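Local structure of DNA mismatch repair protein MutS (Thermus aquaticus, 1EWQ) at residues G3-E8 with E22-Y27; P12-L17 with K64-P69; L33-D38 with I73-F78; E41-D46 with T68-I73. The protein recognises and binds mismatched DNA, probably as the first step of mismatch repair, and has a weak ATPase activity. All coordinates share one frame; numbering follows the deposited sequence.

Contact 1: G3-E8 with E22-Y27; sequences GMLKGE and ELRDQY
Arg24 sends CG anti to its own backbone N (chi1 -176°) and bends at chi3 (58°), which turns NE out of the extended line. Asp25, next along the helix, holds CG anti to its carbonyl carbon, and the two charged ends meet beside Gly3 and Met4. Arg24 NH2 lies 3.1 Å from Asp25 OD2 in a salt bridge with a nearly straight hydrogen bond (168°). The carboxylate is met on its syn side by a nitrogen tilted from its plane, while the bond stays close to the guanidinium plane; a second, weak bond runs from NH2 to OD1. The N-terminal segment passes along the edge of this pair. Asp25 OD2 touches Gly3 CA at 3.2 Å, while Gly3 N lies near the guanidinium plane, off its edge, 3.8 Å from Arg24 NH2. The carbonyl of Met4, a selenomethionine in this crystal, brings its O to 3.5 Å from Arg24 NH1. Leu5 CD1 is a looser neighbour, 4.2 Å from the same nitrogen. No hydrogen bond or salt bridge crosses between the two segments; the charge pairing stays within the helix, and the N-terminal residues only pack against it. An alanine at Arg24 would probably leave Asp25 without its charged mate and open a gap beside the Met4 carbonyl. The contact lies at the surface: residues 3-8 run as a loop ahead of helix 15-26, where Leu5 packs against Leu17, Tyr20 and Val21. Lys6 is salt-bridged to Glu48 of helix 44-54, and Arg24 also touches Asp46 of that helix and Leu32 of strand 31-36.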
# COMPACT_ATOMS: atom_id res chain seq x y z
N GLY C 3 -7.51 33.42 9.00
CA GLY C 3 -8.85 33.78 9.43
C GLY C 3 -9.65 34.08 8.19
O GLY C 3 -10.67 34.76 8.23
N MSE C 4 -9.16 33.55 7.07
CA MSE C 4 -9.80 33.75 5.78
C MSE C 4 -9.95 32.43 5.03
O MSE C 4 -9.02 31.62 4.97
CB MSE C 4 -8.99 34.74 4.95
CG MSE C 4 -7.52 34.39 4.81
SE MSE C 4 -6.49 35.89 4.15
CE MSE C 4 -6.97 35.79 2.28
N LEU C 5 -11.13 32.23 4.47
CA LEU C 5 -11.47 31.02 3.74
C LEU C 5 -11.22 31.18 2.24
O LEU C 5 -11.49 32.23 1.67
CB LEU C 5 -12.94 30.67 3.98
CG LEU C 5 -13.51 29.41 3.34
CD1 LEU C 5 -12.83 28.18 3.94
CD2 LEU C 5 -15.01 29.36 3.59
N LYS C 6 -10.70 30.13 1.61
CA LYS C 6 -10.43 30.15 0.18
C LYS C 6 -11.75 30.14 -0.57
O LYS C 6 -12.72 29.53 -0.13
CB LYS C 6 -9.62 28.93 -0.24
CG LYS C 6 -9.48 28.78 -1.75
CD LYS C 6 -8.74 27.51 -2.13
CE LYS C 6 -8.67 27.34 -3.63
NZ LYS C 6 -7.95 26.10 -4.01
N GLY C 7 -11.78 30.82 -1.71
CA GLY C 7 -12.99 30.88 -2.50
C GLY C 7 -13.08 32.18 -3.28
O GLY C 7 -12.61 33.22 -2.81
N GLU C 8 -13.67 32.12 -4.46
CA GLU C 8 -13.80 33.30 -5.30
C GLU C 8 -15.02 34.13 -4.94
O GLU C 8 -16.03 33.60 -4.47
CB GLU C 8 -13.84 32.89 -6.76
CG GLU C 8 -12.57 32.19 -7.21
CD GLU C 8 -12.63 31.75 -8.66
OE1 GLU C 8 -12.86 32.62 -9.53
OE2 GLU C 8 -12.46 30.54 -8.92
N GLU C 22 -13.17 30.36 12.57
CA GLU C 22 -12.68 30.68 13.90
C GLU C 22 -12.12 29.43 14.58
O GLU C 22 -11.01 29.45 15.11
CB GLU C 22 -13.80 31.25 14.76
CG GLU C 22 -13.33 32.19 15.85
CD GLU C 22 -12.94 33.55 15.31
OE1 GLU C 22 -13.83 34.24 14.75
OE2 GLU C 22 -11.76 33.93 15.44
N LEU C 23 -12.90 28.36 14.57
CA LEU C 23 -12.50 27.10 15.18
C LEU C 23 -11.31 26.50 14.43
O LEU C 23 -10.33 26.07 15.04
CB LEU C 23 -13.66 26.10 15.17
CG LEU C 23 -14.91 26.47 15.97
CD1 LEU C 23 -16.02 25.48 15.68
CD2 LEU C 23 -14.58 26.49 17.45
N ARG C 24 -11.42 26.48 13.10
CA ARG C 24 -10.38 25.92 12.25
C ARG C 24 -8.98 26.39 12.63
O ARG C 24 -8.10 25.58 12.92
CB ARG C 24 -10.65 26.28 10.79
CG ARG C 24 -9.67 25.67 9.81
CD ARG C 24 -9.68 26.46 8.51
NE ARG C 24 -9.35 27.86 8.76
CZ ARG C 24 -9.34 28.82 7.84
NH1 ARG C 24 -9.63 28.54 6.58
NH2 ARG C 24 -9.02 30.06 8.19
N ASP C 25 -8.77 27.71 12.62
CA ASP C 25 -7.47 28.28 12.94
C ASP C 25 -6.96 27.89 14.32
O ASP C 25 -5.76 27.94 14.58
CB ASP C 25 -7.52 29.81 12.81
CG ASP C 25 -7.71 30.26 11.37
OD1 ASP C 25 -6.91 29.85 10.51
OD2 ASP C 25 -8.66 31.03 11.11
N GLN C 26 -7.87 27.51 15.21
CA GLN C 26 -7.48 27.09 16.55
C GLN C 26 -6.75 25.75 16.54
O GLN C 26 -6.05 25.43 17.50
CB GLN C 26 -8.72 26.99 17.44
CG GLN C 26 -9.27 28.32 17.89
CD GLN C 26 -10.57 28.19 18.65
OE1 GLN C 26 -10.71 27.32 19.51
NE2 GLN C 26 -11.52 29.07 18.35
N TYR C 27 -6.93 24.96 15.49
CA TYR C 27 -6.27 23.65 15.39
C TYR C 27 -5.58 23.46 14.03
O TYR C 27 -5.95 22.60 13.24
CB TYR C 27 -7.27 22.53 15.63
CG TYR C 27 -7.99 22.63 16.95
CD1 TYR C 27 -9.15 23.40 17.08
CD2 TYR C 27 -7.50 21.99 18.08
CE1 TYR C 27 -9.80 23.51 18.30
CE2 TYR C 27 -8.14 22.09 19.31
CZ TYR C 27 -9.29 22.85 19.41
OH TYR C 27 -9.93 22.96 20.63

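Contact 2: P12-L17 with K64-P69; sequences PLPPLL and KDFTTP. With nucleotides of chain B.
Pro12 and Asp65 bring their CA atoms to 5.7 Å, and from there the two backbones spread to 9.3 Å between Leu17 CA and Thr68 CA. At the close end Asp65 CB sits 3.0 Å from Pro12 O. The two side chains cross at about a right angle, with Asp65 OD1 3.0 Å from Pro12 CG. An alanine at Asp65 would keep the CB contact but would probably open a gap along the Pro12 ring where the carboxylate had lain. Phe66 has CG between its backbone N and carbonyl carbon (chi1 80°), the crowded position, and its ring is the hub of the apolar part. Leu13 CD1 meets Phe66 CZ obliquely at 3.3 Å, Pro14 CD comes to the ring edge, and Leu17 reaches in tip to tip, its CD1 4.0 Å from Phe66 CE2. Leu17 CD1 also faces the methyl of Thr68, whose OG1 is hydrogen-bonded to Lys6 O. Asp65 OD2 lies 3.2 Å from OP1 of DA16 of chain B, two acceptors whose charges would probably repel unless something screens them. Pro14 is the N-cap of helix 15-26, and Leu16 N donates a straight hydrogen bond (168°), modelled unusually short at 2.5 Å, to OP1 of DT15 of chain B. This is the familiar arrangement of a helix N terminus receiving a DNA phosphate, here packed against the loop leading into strand 67-74.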
# COMPACT_ATOMS: atom_id res chain seq x y z
N PRO C 12 -17.89 40.11 2.61
CA PRO C 12 -17.60 39.45 3.88
C PRO C 12 -17.81 37.93 3.85
O PRO C 12 -18.04 37.35 2.79
CB PRO C 12 -18.56 40.14 4.85
CG PRO C 12 -19.75 40.39 3.99
CD PRO C 12 -19.12 40.92 2.71
N LEU C 13 -17.72 37.31 5.02
CA LEU C 13 -17.88 35.87 5.15
C LEU C 13 -19.21 35.59 5.88
O LEU C 13 -19.49 36.19 6.91
CB LEU C 13 -16.71 35.30 5.96
CG LEU C 13 -16.41 33.80 5.95
CD1 LEU C 13 -15.98 33.39 4.55
CD2 LEU C 13 -15.29 33.49 6.95
N PRO C 14 -20.04 34.70 5.33
CA PRO C 14 -21.32 34.41 6.00
C PRO C 14 -21.06 34.01 7.46
O PRO C 14 -20.00 33.50 7.78
CB PRO C 14 -21.87 33.25 5.17
CG PRO C 14 -21.36 33.56 3.80
CD PRO C 14 -19.93 33.97 4.06
N PRO C 15 -22.03 34.26 8.35
CA PRO C 15 -21.88 33.92 9.77
C PRO C 15 -21.37 32.50 10.03
O PRO C 15 -20.42 32.32 10.80
CB PRO C 15 -23.29 34.13 10.32
CG PRO C 15 -23.76 35.29 9.52
CD PRO C 15 -23.33 34.92 8.11
N LEU C 16 -21.98 31.51 9.39
CA LEU C 16 -21.58 30.11 9.54
C LEU C 16 -20.10 29.93 9.22
O LEU C 16 -19.35 29.32 9.99
CB LEU C 16 -22.41 29.19 8.64
CG LEU C 16 -22.11 27.69 8.74
CD1 LEU C 16 -22.46 27.19 10.13
CD2 LEU C 16 -22.90 26.92 7.68
N LEU C 17 -19.69 30.45 8.07
CA LEU C 17 -18.30 30.33 7.65
C LEU C 17 -17.36 31.01 8.64
O LEU C 17 -16.17 30.70 8.69
CB LEU C 17 -18.13 30.91 6.24
CG LEU C 17 -18.80 30.07 5.15
CD1 LEU C 17 -18.63 30.73 3.79
CD2 LEU C 17 -18.18 28.67 5.15
N LYS C 64 -24.35 35.69 -1.16
CA LYS C 64 -24.20 36.97 -1.85
C LYS C 64 -22.74 37.42 -1.94
O LYS C 64 -22.19 37.62 -3.02
CB LYS C 64 -25.01 38.05 -1.14
CG LYS C 64 -24.93 39.41 -1.81
CD LYS C 64 -25.83 40.42 -1.13
CE LYS C 64 -25.79 41.75 -1.84
NZ LYS C 64 -26.65 42.76 -1.15
N ASP C 65 -22.13 37.57 -0.77
CA ASP C 65 -20.74 37.97 -0.66
C ASP C 65 -19.90 37.17 -1.67
O ASP C 65 -19.49 37.70 -2.70
CB ASP C 65 -20.27 37.70 0.77
CG ASP C 65 -21.33 38.09 1.80
OD1 ASP C 65 -21.65 39.30 1.89
OD2 ASP C 65 -21.84 37.19 2.50
N PHE C 66 -19.66 35.89 -1.37
CA PHE C 66 -18.89 35.05 -2.28
C PHE C 66 -19.26 33.58 -2.15
O PHE C 66 -20.11 33.21 -1.33
CB PHE C 66 -17.38 35.23 -2.06
CG PHE C 66 -16.82 34.46 -0.87
CD1 PHE C 66 -15.47 34.11 -0.85
CD2 PHE C 66 -17.62 34.09 0.20
CE1 PHE C 66 -14.93 33.40 0.22
CE2 PHE C 66 -17.09 33.37 1.28
CZ PHE C 66 -15.74 33.03 1.28
N THR C 67 -18.63 32.74 -2.96
CA THR C 67 -18.86 31.31 -2.93
C THR C 67 -17.55 30.63 -2.57
O THR C 67 -16.47 31.08 -2.97
CB THR C 67 -19.33 30.77 -4.29
OG1 THR C 67 -19.66 29.38 -4.17
CG2 THR C 67 -18.24 30.92 -5.34
N THR C 68 -17.64 29.54 -1.80
CA THR C 68 -16.46 28.81 -1.38
C THR C 68 -16.63 27.32 -1.60
O THR C 68 -17.76 26.81 -1.63
CB THR C 68 -16.15 29.05 0.12
OG1 THR C 68 -14.94 28.38 0.47
CG2 THR C 68 -17.29 28.52 0.99
N PRO C 69 -15.52 26.60 -1.78
CA PRO C 69 -15.60 25.15 -1.99
C PRO C 69 -16.21 24.47 -0.76
O PRO C 69 -16.02 24.92 0.37
CB PRO C 69 -14.15 24.76 -2.22
CG PRO C 69 -13.58 25.97 -2.89
CD PRO C 69 -14.16 27.09 -2.07
P DT B 15 -25.17 31.91 7.59
OP1 DT B 15 -23.69 32.01 7.62
OP2 DT B 15 -25.98 32.60 8.63
O5' DT B 15 -25.61 32.43 6.16
C5' DT B 15 -26.79 31.91 5.55
C4' DT B 15 -27.00 32.54 4.20
O4' DT B 15 -28.29 32.10 3.72
C3' DT B 15 -27.07 34.06 4.23
O3' DT B 15 -26.65 34.57 2.96
C2' DT B 15 -28.54 34.33 4.50
C1' DT B 15 -29.25 33.14 3.85
N1 DT B 15 -30.37 32.60 4.64
C2 DT B 15 -31.45 32.09 3.95
O2 DT B 15 -31.52 32.08 2.73
N3 DT B 15 -32.44 31.57 4.76
C4 DT B 15 -32.46 31.52 6.14
O4 DT B 15 -33.42 31.02 6.72
C5 DT B 15 -31.29 32.08 6.79
C7 DT B 15 -31.22 32.06 8.28
C6 DT B 15 -30.32 32.59 6.02
P DA B 16 -26.37 36.15 2.79
OP1 DA B 16 -24.96 36.34 2.37
OP2 DA B 16 -26.88 36.82 4.01
O5' DA B 16 -27.30 36.53 1.55
C5' DA B 16 -27.22 35.80 0.33
C4' DA B 16 -28.45 36.04 -0.51
O4' DA B 16 -29.61 35.52 0.18
C3' DA B 16 -28.74 37.51 -0.79
O3' DA B 16 -29.22 37.67 -2.13
C2' DA B 16 -29.81 37.87 0.23
C1' DA B 16 -30.54 36.55 0.47
N9 DA B 16 -30.98 36.37 1.86
C8 DA B 16 -30.29 36.72 2.99
N7 DA B 16 -30.91 36.40 4.10
C5 DA B 16 -32.08 35.80 3.67
C6 DA B 16 -33.16 35.23 4.37
N6 DA B 16 -33.22 35.16 5.70
N1 DA B 16 -34.18 34.73 3.65
C2 DA B 16 -34.11 34.79 2.31
N3 DA B 16 -33.15 35.29 1.54
C4 DA B 16 -32.15 35.78 2.29
P DC B 14 -27.85 27.33 12.03
OP1 DC B 14 -26.67 27.62 12.89
OP2 DC B 14 -29.21 27.68 12.51
O5' DC B 14 -27.57 28.00 10.61
C5' DC B 14 -26.41 27.63 9.86
C4' DC B 14 -26.41 28.31 8.51
O4' DC B 14 -27.55 27.89 7.73
C3' DC B 14 -26.46 29.84 8.56
O3' DC B 14 -25.59 30.36 7.56
C2' DC B 14 -27.91 30.15 8.23
C1' DC B 14 -28.25 29.03 7.26
N1 DC B 14 -29.69 28.68 7.14
C2 DC B 14 -30.31 28.77 5.88
O2 DC B 14 -29.66 29.18 4.91
N3 DC B 14 -31.61 28.42 5.76
C4 DC B 14 -32.29 28.00 6.83
N4 DC B 14 -33.57 27.64 6.65
C5 DC B 14 -31.69 27.92 8.12
C6 DC B 14 -30.40 28.27 8.23

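Contact 3: L33-D38 with I73-F78; sequences LFQVGD and IPLRAF. With nucleotides of chain B.
Leu75 is the side chain to follow, for it reaches across from just past the end of strand 67-74 toward the turn after strand 31-36. Its CB lies 4.1 Å from Asp38 O. CG, anti to the carbonyl carbon (chi1 -59°), comes next, 3.7 Å from Asp38 C. The chain then forks over the side-chain amide of Gln35, which it crosses at about a right angle: Leu75 CD1 packs 3.3 Å from Gln35 OE1, and Leu75 CD2 lies 3.4 Å from Gln35 NE2. That amide also has a weak hydrogen bond from NE2 to Phe39 O, while its approach to Gly37 O is too tight in the model to be trusted. The backbone supplies the one hydrogen bond across the contact, from Leu75 N to Asp38 O at 2.9 Å, its donor well above the carbonyl plane (52° out of it). Pro74 CA adds a CA-H...O contact to the same oxygen. Further back, Leu33 CD1 meets Phe78 CE1 at 3.9 Å, at the rim of the ring and in its plane. The turn faces DNA: Asp38 OD2 is 3.1 Å from C5' of DC12 of chain B, and Gly37, with positive phi, lies so near that sugar that a CB would be crowded by its O4'. The two strands lie on either side of strand 39-43 in the mixed sheet of MutS domain I. Just after the Gly37-Asp38 turn comes the Phe-Xaa-Glu motif of the MutS family, Phe39 to Glu41, so the contact probably borders the mismatch-recognition site.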
# COMPACT_ATOMS: atom_id res chain seq x y z
N LEU C 33 -13.60 18.96 11.04
CA LEU C 33 -14.86 18.47 10.51
C LEU C 33 -15.93 19.28 11.22
O LEU C 33 -16.22 19.06 12.40
CB LEU C 33 -15.01 16.97 10.80
CG LEU C 33 -13.94 16.11 10.11
CD1 LEU C 33 -14.12 14.65 10.46
CD2 LEU C 33 -14.02 16.31 8.60
N PHE C 34 -16.49 20.23 10.49
CA PHE C 34 -17.48 21.17 10.99
C PHE C 34 -18.91 20.67 10.80
O PHE C 34 -19.42 20.64 9.68
CB PHE C 34 -17.28 22.50 10.27
CG PHE C 34 -17.97 23.67 10.91
CD1 PHE C 34 -17.71 24.02 12.23
CD2 PHE C 34 -18.84 24.47 10.17
CE1 PHE C 34 -18.29 25.15 12.81
CE2 PHE C 34 -19.43 25.60 10.72
CZ PHE C 34 -19.15 25.94 12.05
N GLN C 35 -19.55 20.30 11.91
CA GLN C 35 -20.92 19.79 11.88
C GLN C 35 -21.97 20.86 11.54
O GLN C 35 -22.01 21.93 12.14
CB GLN C 35 -21.24 19.18 13.24
CG GLN C 35 -22.69 19.31 13.72
CD GLN C 35 -23.62 18.30 13.11
OE1 GLN C 35 -24.53 17.78 13.77
NE2 GLN C 35 -23.42 18.02 11.82
N VAL C 36 -22.80 20.55 10.55
CA VAL C 36 -23.88 21.44 10.12
C VAL C 36 -25.03 20.52 9.77
O VAL C 36 -25.09 19.99 8.66
CB VAL C 36 -23.51 22.27 8.86
CG1 VAL C 36 -24.59 23.30 8.58
CG2 VAL C 36 -22.18 22.95 9.04
N GLY C 37 -25.94 20.30 10.71
CA GLY C 37 -27.05 19.40 10.45
C GLY C 37 -26.56 17.96 10.50
O GLY C 37 -25.84 17.58 11.42
N ASP C 38 -26.94 17.15 9.51
CA ASP C 38 -26.52 15.75 9.48
C ASP C 38 -25.26 15.50 8.66
O ASP C 38 -25.05 14.39 8.16
CB ASP C 38 -27.65 14.88 8.96
CG ASP C 38 -28.89 14.97 9.82
OD1 ASP C 38 -28.79 14.74 11.05
OD2 ASP C 38 -29.96 15.27 9.28
N ILE C 73 -19.62 14.95 4.77
CA ILE C 73 -19.98 13.55 4.95
C ILE C 73 -21.10 13.44 5.97
O ILE C 73 -21.16 14.22 6.92
CB ILE C 73 -18.77 12.74 5.45
CG1 ILE C 73 -18.28 13.32 6.79
CG2 ILE C 73 -17.66 12.74 4.40
CD1 ILE C 73 -17.15 12.54 7.43
N PRO C 74 -22.01 12.48 5.78
CA PRO C 74 -23.12 12.31 6.73
C PRO C 74 -22.63 11.82 8.09
O PRO C 74 -21.77 10.94 8.17
CB PRO C 74 -24.02 11.30 6.03
CG PRO C 74 -23.06 10.49 5.22
CD PRO C 74 -22.14 11.55 4.65
N LEU C 75 -23.18 12.39 9.16
CA LEU C 75 -22.79 11.99 10.51
C LEU C 75 -23.00 10.50 10.73
O LEU C 75 -22.38 9.89 11.60
CB LEU C 75 -23.59 12.74 11.58
CG LEU C 75 -23.60 14.25 11.72
CD1 LEU C 75 -23.87 14.57 13.18
CD2 LEU C 75 -22.29 14.87 11.29
N ARG C 76 -23.91 9.91 9.94
CA ARG C 76 -24.22 8.49 10.05
C ARG C 76 -22.97 7.61 10.01
O ARG C 76 -22.79 6.75 10.86
CB ARG C 76 -25.17 8.06 8.93
CG ARG C 76 -24.51 7.94 7.54
CD ARG C 76 -25.47 7.42 6.45
NE ARG C 76 -26.39 8.45 5.95
CZ ARG C 76 -27.48 8.88 6.58
NH1 ARG C 76 -27.81 8.36 7.77
NH2 ARG C 76 -28.24 9.82 6.03
N ALA C 77 -22.13 7.84 9.01
CA ALA C 77 -20.93 7.06 8.81
C ALA C 77 -19.65 7.79 9.23
O ALA C 77 -18.60 7.63 8.61
CB ALA C 77 -20.83 6.64 7.35
N PHE C 78 -19.75 8.59 10.29
CA PHE C 78 -18.59 9.35 10.78
C PHE C 78 -17.36 8.48 11.05
O PHE C 78 -16.31 8.67 10.45
CB PHE C 78 -18.95 10.13 12.05
CG PHE C 78 -17.75 10.66 12.78
CD1 PHE C 78 -16.89 11.57 12.16
CD2 PHE C 78 -17.45 10.23 14.07
CE1 PHE C 78 -15.74 12.03 12.81
CE2 PHE C 78 -16.30 10.68 14.73
CZ PHE C 78 -15.45 11.58 14.09
P DC B 12 -34.64 16.94 9.17
OP1 DC B 12 -34.52 15.81 10.12
OP2 DC B 12 -35.90 17.73 9.11
O5' DC B 12 -33.42 17.92 9.43
C5' DC B 12 -32.14 17.38 9.73
C4' DC B 12 -31.11 18.48 9.85
O4' DC B 12 -30.88 19.08 8.56
C3' DC B 12 -31.48 19.63 10.80
O3' DC B 12 -30.29 20.01 11.49
C2' DC B 12 -31.96 20.72 9.86
C1' DC B 12 -31.15 20.48 8.59
N1 DC B 12 -31.85 20.80 7.33
C2 DC B 12 -31.10 21.25 6.23
O2 DC B 12 -29.89 21.46 6.37
N3 DC B 12 -31.72 21.46 5.04
C4 DC B 12 -33.03 21.26 4.94
N4 DC B 12 -33.60 21.46 3.75
C5 DC B 12 -33.83 20.84 6.05
C6 DC B 12 -33.20 20.63 7.21

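Contact 4: E41-D46 with T68-I73. With nucleotides of chain A.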
# COMPACT_ATOMS: atom_id res chain seq x y z
N GLU C 41 -18.94 19.05 7.51
CA GLU C 41 -18.44 19.71 6.31
C GLU C 41 -17.10 20.42 6.45
O GLU C 41 -16.65 20.74 7.56
CB GLU C 41 -19.50 20.71 5.82
CG GLU C 41 -20.93 20.24 6.06
CD GLU C 41 -21.97 21.24 5.59
OE1 GLU C 41 -21.80 22.45 5.83
OE2 GLU C 41 -22.98 20.81 4.99
N CYS C 42 -16.48 20.67 5.30
CA CYS C 42 -15.20 21.36 5.21
C CYS C 42 -15.37 22.37 4.09
O CYS C 42 -16.10 22.12 3.14
CB CYS C 42 -14.07 20.39 4.85
SG CYS C 42 -13.72 19.16 6.10
N PHE C 43 -14.70 23.52 4.20
CA PHE C 43 -14.79 24.55 3.18
C PHE C 43 -13.40 24.98 2.68
O PHE C 43 -12.38 24.55 3.23
CB PHE C 43 -15.55 25.77 3.72
CG PHE C 43 -16.89 25.42 4.33
CD1 PHE C 43 -17.01 25.24 5.70
CD2 PHE C 43 -18.01 25.26 3.53
CE1 PHE C 43 -18.25 24.90 6.26
CE2 PHE C 43 -19.24 24.92 4.08
CZ PHE C 43 -19.36 24.74 5.45
N GLY C 44 -13.36 25.81 1.65
CA GLY C 44 -12.09 26.26 1.11
C GLY C 44 -11.20 25.09 0.72
O GLY C 44 -11.69 24.07 0.23
N GLU C 45 -9.89 25.24 0.93
CA GLU C 45 -8.95 24.17 0.60
C GLU C 45 -9.27 22.91 1.37
O GLU C 45 -9.17 21.80 0.84
CB GLU C 45 -7.52 24.60 0.92
CG GLU C 45 -6.96 25.63 -0.01
CD GLU C 45 -5.47 25.84 0.21
OE1 GLU C 45 -5.11 26.34 1.30
OE2 GLU C 45 -4.68 25.51 -0.70
N ASP C 46 -9.64 23.08 2.63
CA ASP C 46 -9.99 21.96 3.49
C ASP C 46 -11.09 21.11 2.88
O ASP C 46 -11.14 19.89 3.08
CB ASP C 46 -10.39 22.47 4.87
CG ASP C 46 -9.22 23.04 5.63
OD1 ASP C 46 -8.26 22.28 5.88
OD2 ASP C 46 -9.24 24.24 5.98
N THR C 68 -17.64 29.54 -1.80
CA THR C 68 -16.46 28.81 -1.38
C THR C 68 -16.63 27.32 -1.60
O THR C 68 -17.76 26.81 -1.63
CB THR C 68 -16.15 29.05 0.12
OG1 THR C 68 -14.94 28.38 0.47
CG2 THR C 68 -17.29 28.52 0.99
N PRO C 69 -15.52 26.60 -1.78
CA PRO C 69 -15.60 25.15 -1.99
C PRO C 69 -16.21 24.47 -0.76
O PRO C 69 -16.02 24.92 0.37
CB PRO C 69 -14.15 24.76 -2.22
CG PRO C 69 -13.58 25.97 -2.89
CD PRO C 69 -14.16 27.09 -2.07
N MSE C 70 -16.94 23.37 -0.98
CA MSE C 70 -17.58 22.65 0.11
C MSE C 70 -17.57 21.14 -0.10
O MSE C 70 -17.88 20.65 -1.18
CB MSE C 70 -19.03 23.11 0.30
CG MSE C 70 -19.78 22.35 1.38
SE MSE C 70 -21.61 22.88 1.60
CE MSE C 70 -22.42 21.59 0.42
N ALA C 71 -17.22 20.41 0.95
CA ALA C 71 -17.21 18.95 0.92
C ALA C 71 -17.76 18.49 2.27
O ALA C 71 -17.51 19.12 3.29
CB ALA C 71 -15.81 18.43 0.72
N GLY C 72 -18.51 17.40 2.29
CA GLY C 72 -19.06 16.94 3.55
C GLY C 72 -19.43 15.48 3.57
O GLY C 72 -19.54 14.85 2.53
N ILE C 73 -19.62 14.95 4.77
CA ILE C 73 -19.98 13.55 4.95
C ILE C 73 -21.10 13.44 5.97
O ILE C 73 -21.16 14.22 6.92
CB ILE C 73 -18.77 12.74 5.45
CG1 ILE C 73 -18.28 13.32 6.79
CG2 ILE C 73 -17.66 12.74 4.40
CD1 ILE C 73 -17.15 12.54 7.43
P DT A 13 -24.40 18.22 -4.17
OP1 DT A 13 -23.71 18.44 -5.47
OP2 DT A 13 -25.82 17.81 -4.15
O5' DT A 13 -23.57 17.18 -3.32
C5' DT A 13 -23.43 17.43 -1.94
C4' DT A 13 -22.19 16.78 -1.39
O4' DT A 13 -21.95 17.47 -0.15
C3' DT A 13 -22.39 15.31 -1.03
O3' DT A 13 -21.18 14.57 -1.18
C2' DT A 13 -22.90 15.36 0.40
C1' DT A 13 -22.39 16.68 0.95
N1 DT A 13 -23.40 17.48 1.69
C2 DT A 13 -22.94 18.40 2.60
O2 DT A 13 -21.76 18.61 2.81
N3 DT A 13 -23.93 19.07 3.27
C4 DT A 13 -25.30 18.92 3.12
O4 DT A 13 -26.06 19.58 3.81
C5 DT A 13 -25.70 17.97 2.12
C7 DT A 13 -27.16 17.77 1.85
C6 DT A 13 -24.75 17.29 1.46
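Phe43 and Met70, a selenomethionine, lie side by side and point the same way from a non-hydrogen-bonded antiparallel pair. Met70 CG rests 3.8 Å from Phe43 CE2, and the SE, 5.3 Å from the ring centroid and 71° off its normal, makes an oblique Met-aromatic contact. Glu41 shares this face of the sheet. Its chain is extended at chi2, carrying CD out toward the DNA, and OE2 accepts a short, straight hydrogen bond from N3 of DT13 of chain A (2.6 Å, 174°). Opposite Glu41 is Gly72, whose CA is 3.3 Å from O2 of that thymine; a CB there would clash with the base. Cys42 and Ala71 turn to the other face, against helix 44-54. Their backbones are joined both ways, Cys42 N to Ala71 O at 2.7 Å and Ala71 N to Cys42 O at 3.0 Å. Just after Phe43, Gly44 N makes two weak hydrogen bonds, to Pro69 O and Thr68 OG1, the latter also bonded to Lys6 O. This is an antiparallel strand pair whose DNA-facing side carries the glutamate of the MutS Phe-Xaa-Glu motif, bound to a base as in relatives caught on mismatches.

From the N terminus, contact 1 closes the first loop, folding residues 3-8 back on the end of helix 15-26. Contact 2 crosses it: residues 12-17 lie inside that loop, yet their partner, 64-69, comes only after three strands and helix 44-54. Contact 3 crosses contact 2 in turn, starting at strand 31-36 and ending beyond strand 67-74. Contact 4 nests inside contact 3, and its second segment overlaps those of contacts 2 and 3 on strand 67-74. Thr68 joins three of them, since Lys6 O of contact 1 reaches its OG1. Together they tie the N-terminal arm, helix 15-26 and neighbouring strands into one DNA-facing domain.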